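Local coordinates for alanyl-tRNA synthetase (Aquifex aeolicus, PDB 3G98), which attaches alanine to its tRNA and, through its C-Ala domain, brings together editing and aminoacylation on one tRNA, at residues Val39-Ser44 with Phe52-Ser57. Numbering follows the deposited sequence.
Sequences VVFIAS and FVIGVS
Strands 39-44 and 52-56 run antiparallel at 168°, their axes 4.7 Å apart at the closest, as the two arms of a beta hairpin in the mixed sheet of the C-Ala domain. Val40 pairs with Gly55 and Ile42 with Val53, each through a reciprocal pair of backbone N-H...O hydrogen bonds. The grip is not uniform: Val40 N lies 2.7 Å from Gly55 O, nearly along its C=O axis, whereas Ile42 N reaches Val53 O by a longer and less straight bond of 3.2 Å. Three of these four carbonyl oxygens also take a CA-H...O contact, the shortest from Ile54 CA to Val40 O at 3.2 Å.

The hairpin illustrates how a central sheet region serves two apolar layers. Val40, Ile42 and Val53 rise on one face toward helix 21-31; Val39, Phe41, Ala43, Phe52, Ile54 and Val56 occupy the other, where helices 66-76 and 98-110 pack. On this second face Val39 CG1 and Val56 CG1 lie side by side at 4.1 Å. Phe52 holds its CG in the crowded position between backbone N and carbonyl carbon (chi1 50°), which carries the ring off from strand 39-44, so that its CB, rather than its ring, meets Ala43 CB at 4.0 Å. Phe41 extends its ring with CG anti to the backbone N, close to Phe98, Ala101 and Leu105, and sets the ring edge, in plane, against Val53 O. Ile54 crosses this side chain obliquely: a folded chi2 of -86° brings its terminal methyl CD1 tightly against Phe41 CD1, 3.3 Å away.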
ATOM      1  N   VAL A  39      -5.977  -2.839  -5.792  1.00 18.97           N
ATOM      2  CA  VAL A  39      -5.426  -2.282  -4.568  1.00 22.85           C
ATOM      3  C   VAL A  39      -3.918  -2.484  -4.670  1.00 24.39           C
ATOM      4  O   VAL A  39      -3.446  -3.594  -4.899  1.00 22.82           O
ATOM      5  CB  VAL A  39      -5.962  -3.001  -3.292  1.00 23.24           C
ATOM      6  CG1 VAL A  39      -5.374  -2.361  -2.030  1.00 22.73           C
ATOM      7  CG2 VAL A  39      -7.495  -2.974  -3.237  1.00 23.75           C
ATOM      8  N   VAL A  40      -3.157  -1.409  -4.520  1.00 18.02           N
ATOM      9  CA  VAL A  40      -1.705  -1.484  -4.676  1.00 15.66           C
ATOM     10  C   VAL A  40      -1.053  -1.111  -3.359  1.00 23.91           C
ATOM     11  O   VAL A  40      -1.322  -0.039  -2.808  1.00 23.65           O
ATOM     12  CB  VAL A  40      -1.221  -0.512  -5.768  1.00 16.88           C
ATOM     13  CG1 VAL A  40       0.293  -0.589  -5.937  1.00 23.07           C
ATOM     14  CG2 VAL A  40      -1.955  -0.774  -7.080  1.00 17.52           C
ATOM     15  N   PHE A  41      -0.215  -2.001  -2.836  1.00 18.72           N
ATOM     16  CA  PHE A  41       0.525  -1.705  -1.613  1.00 16.93           C
ATOM     17  C   PHE A  41       1.992  -1.944  -1.882  1.00 19.70           C
ATOM     18  O   PHE A  41       2.457  -3.081  -1.898  1.00 21.92           O
ATOM     19  CB  PHE A  41       0.004  -2.571  -0.456  1.00 20.22           C
ATOM     20  CG  PHE A  41       0.778  -2.434   0.836  1.00 20.39           C
ATOM     21  CD1 PHE A  41       1.232  -1.193   1.284  1.00 21.89           C
ATOM     22  CD2 PHE A  41       1.023  -3.555   1.621  1.00 24.09           C
ATOM     23  CE1 PHE A  41       1.931  -1.081   2.491  1.00 25.29           C
ATOM     24  CE2 PHE A  41       1.706  -3.447   2.824  1.00 27.26           C
ATOM     25  CZ  PHE A  41       2.168  -2.205   3.252  1.00 23.04           C
ATOM     26  N   ILE A  42       2.727  -0.870  -2.133  1.00 17.50           N
ATOM     27  CA  ILE A  42       4.142  -1.035  -2.431  1.00 17.79           C
ATOM     28  C   ILE A  42       4.972  -0.205  -1.476  1.00 20.84           C
ATOM     29  O   ILE A  42       4.499   0.779  -0.903  1.00 23.06           O
ATOM     30  CB  ILE A  42       4.503  -0.710  -3.900  1.00 18.12           C
ATOM     31  CG1 ILE A  42       4.141   0.736  -4.245  1.00 22.36           C
ATOM     32  CG2 ILE A  42       3.829  -1.708  -4.848  1.00 21.66           C
ATOM     33  CD1 ILE A  42       4.532   1.149  -5.668  1.00 23.36           C
ATOM     34  N   ALA A  43       6.212  -0.622  -1.302  1.00 21.51           N
ATOM     35  CA  ALA A  43       7.072   0.007  -0.324  1.00 24.82           C
ATOM     36  C   ALA A  43       8.485   0.079  -0.874  1.00 24.96           C
ATOM     37  O   ALA A  43       8.841  -0.648  -1.813  1.00 23.51           O
ATOM     38  CB  ALA A  43       7.046  -0.778   0.967  1.00 21.12           C
ATOM     39  N   SER A  44       9.283   0.966  -0.284  1.00 19.61           N
ATOM     40  CA  SER A  44      10.689   1.086  -0.645  1.00 17.62           C
ATOM     41  C   SER A  44      11.516   1.095   0.621  1.00 19.39           C
ATOM     42  O   SER A  44      11.291   1.921   1.513  1.00 22.60           O
ATOM     43  CB  SER A  44      10.942   2.372  -1.411  1.00 26.19           C
ATOM     44  OG  SER A  44      12.333   2.553  -1.645  1.00 26.86           O
ATOM     45  N   PHE A  52       6.082   3.849   2.187  1.00 19.73           N
ATOM     46  CA  PHE A  52       5.056   2.984   1.632  1.00 19.92           C
ATOM     47  C   PHE A  52       3.851   3.762   1.096  1.00 20.31           C
ATOM     48  O   PHE A  52       3.550   4.870   1.548  1.00 18.26           O
ATOM     49  CB  PHE A  52       4.620   1.933   2.665  1.00 17.40           C
ATOM     50  CG  PHE A  52       4.289   2.504   4.005  1.00 21.37           C
ATOM     51  CD1 PHE A  52       5.292   2.729   4.949  1.00 24.59           C
ATOM     52  CD2 PHE A  52       2.980   2.849   4.321  1.00 27.30           C
ATOM     53  CE1 PHE A  52       5.003   3.267   6.184  1.00 25.72           C
ATOM     54  CE2 PHE A  52       2.676   3.401   5.561  1.00 26.43           C
ATOM     55  CZ  PHE A  52       3.692   3.611   6.497  1.00 26.50           C
ATOM     56  N   VAL A  53       3.169   3.159   0.132  1.00 19.70           N
ATOM     57  CA  VAL A  53       2.048   3.795  -0.541  1.00 17.48           C
ATOM     58  C   VAL A  53       0.912   2.791  -0.709  1.00 22.23           C
ATOM     59  O   VAL A  53       1.143   1.609  -0.976  1.00 21.67           O
ATOM     60  CB  VAL A  53       2.451   4.277  -1.948  1.00 20.51           C
ATOM     61  CG1 VAL A  53       1.221   4.775  -2.729  1.00 21.54           C
ATOM     62  CG2 VAL A  53       3.549   5.362  -1.873  1.00 24.24           C
ATOM     63  N   ILE A  54      -0.308   3.278  -0.560  1.00 21.64           N
ATOM     64  CA  ILE A  54      -1.502   2.513  -0.901  1.00 21.11           C
ATOM     65  C   ILE A  54      -2.243   3.306  -1.962  1.00 22.56           C
ATOM     66  O   ILE A  54      -2.565   4.479  -1.757  1.00 20.79           O
ATOM     67  CB  ILE A  54      -2.435   2.319   0.316  1.00 22.66           C
ATOM     68  CG1 ILE A  54      -1.736   1.535   1.429  1.00 27.31           C
ATOM     69  CG2 ILE A  54      -3.724   1.596  -0.110  1.00 24.43           C
ATOM     70  CD1 ILE A  54      -1.838   0.051   1.281  1.00 30.95           C
ATOM     71  N   GLY A  55      -2.470   2.676  -3.109  1.00 20.71           N
ATOM     72  CA  GLY A  55      -3.287   3.277  -4.162  1.00 23.60           C
ATOM     73  C   GLY A  55      -4.400   2.315  -4.512  1.00 24.70           C
ATOM     74  O   GLY A  55      -4.175   1.108  -4.579  1.00 23.44           O
ATOM     75  N   VAL A  56      -5.607   2.834  -4.713  1.00 19.47           N
ATOM     76  CA  VAL A  56      -6.726   1.975  -5.087  1.00 19.03           C
ATOM     77  C   VAL A  56      -7.399   2.506  -6.352  1.00 20.64           C
ATOM     78  O   VAL A  56      -7.308   3.697  -6.657  1.00 30.00           O
ATOM     79  CB  VAL A  56      -7.775   1.797  -3.933  1.00 36.88           C
ATOM     80  CG1 VAL A  56      -7.108   1.293  -2.652  1.00 27.26           C
ATOM     81  CG2 VAL A  56      -8.522   3.078  -3.664  1.00 30.19           C
ATOM     82  N   SER A  57      -8.040   1.621  -7.102  1.00 18.72           N
ATOM     83  CA  SER A  57      -8.834   2.056  -8.244  1.00 24.54           C
ATOM     84  C   SER A  57      -9.875   3.043  -7.745  1.00 17.64           C
ATOM     85  O   SER A  57     -10.520   2.805  -6.722  1.00 23.40           O
ATOM     86  CB  SER A  57      -9.530   0.865  -8.887  1.00 20.19           C
ATOM     87  OG  SER A  57      -8.598  -0.027  -9.450  1.00 24.85           O
TER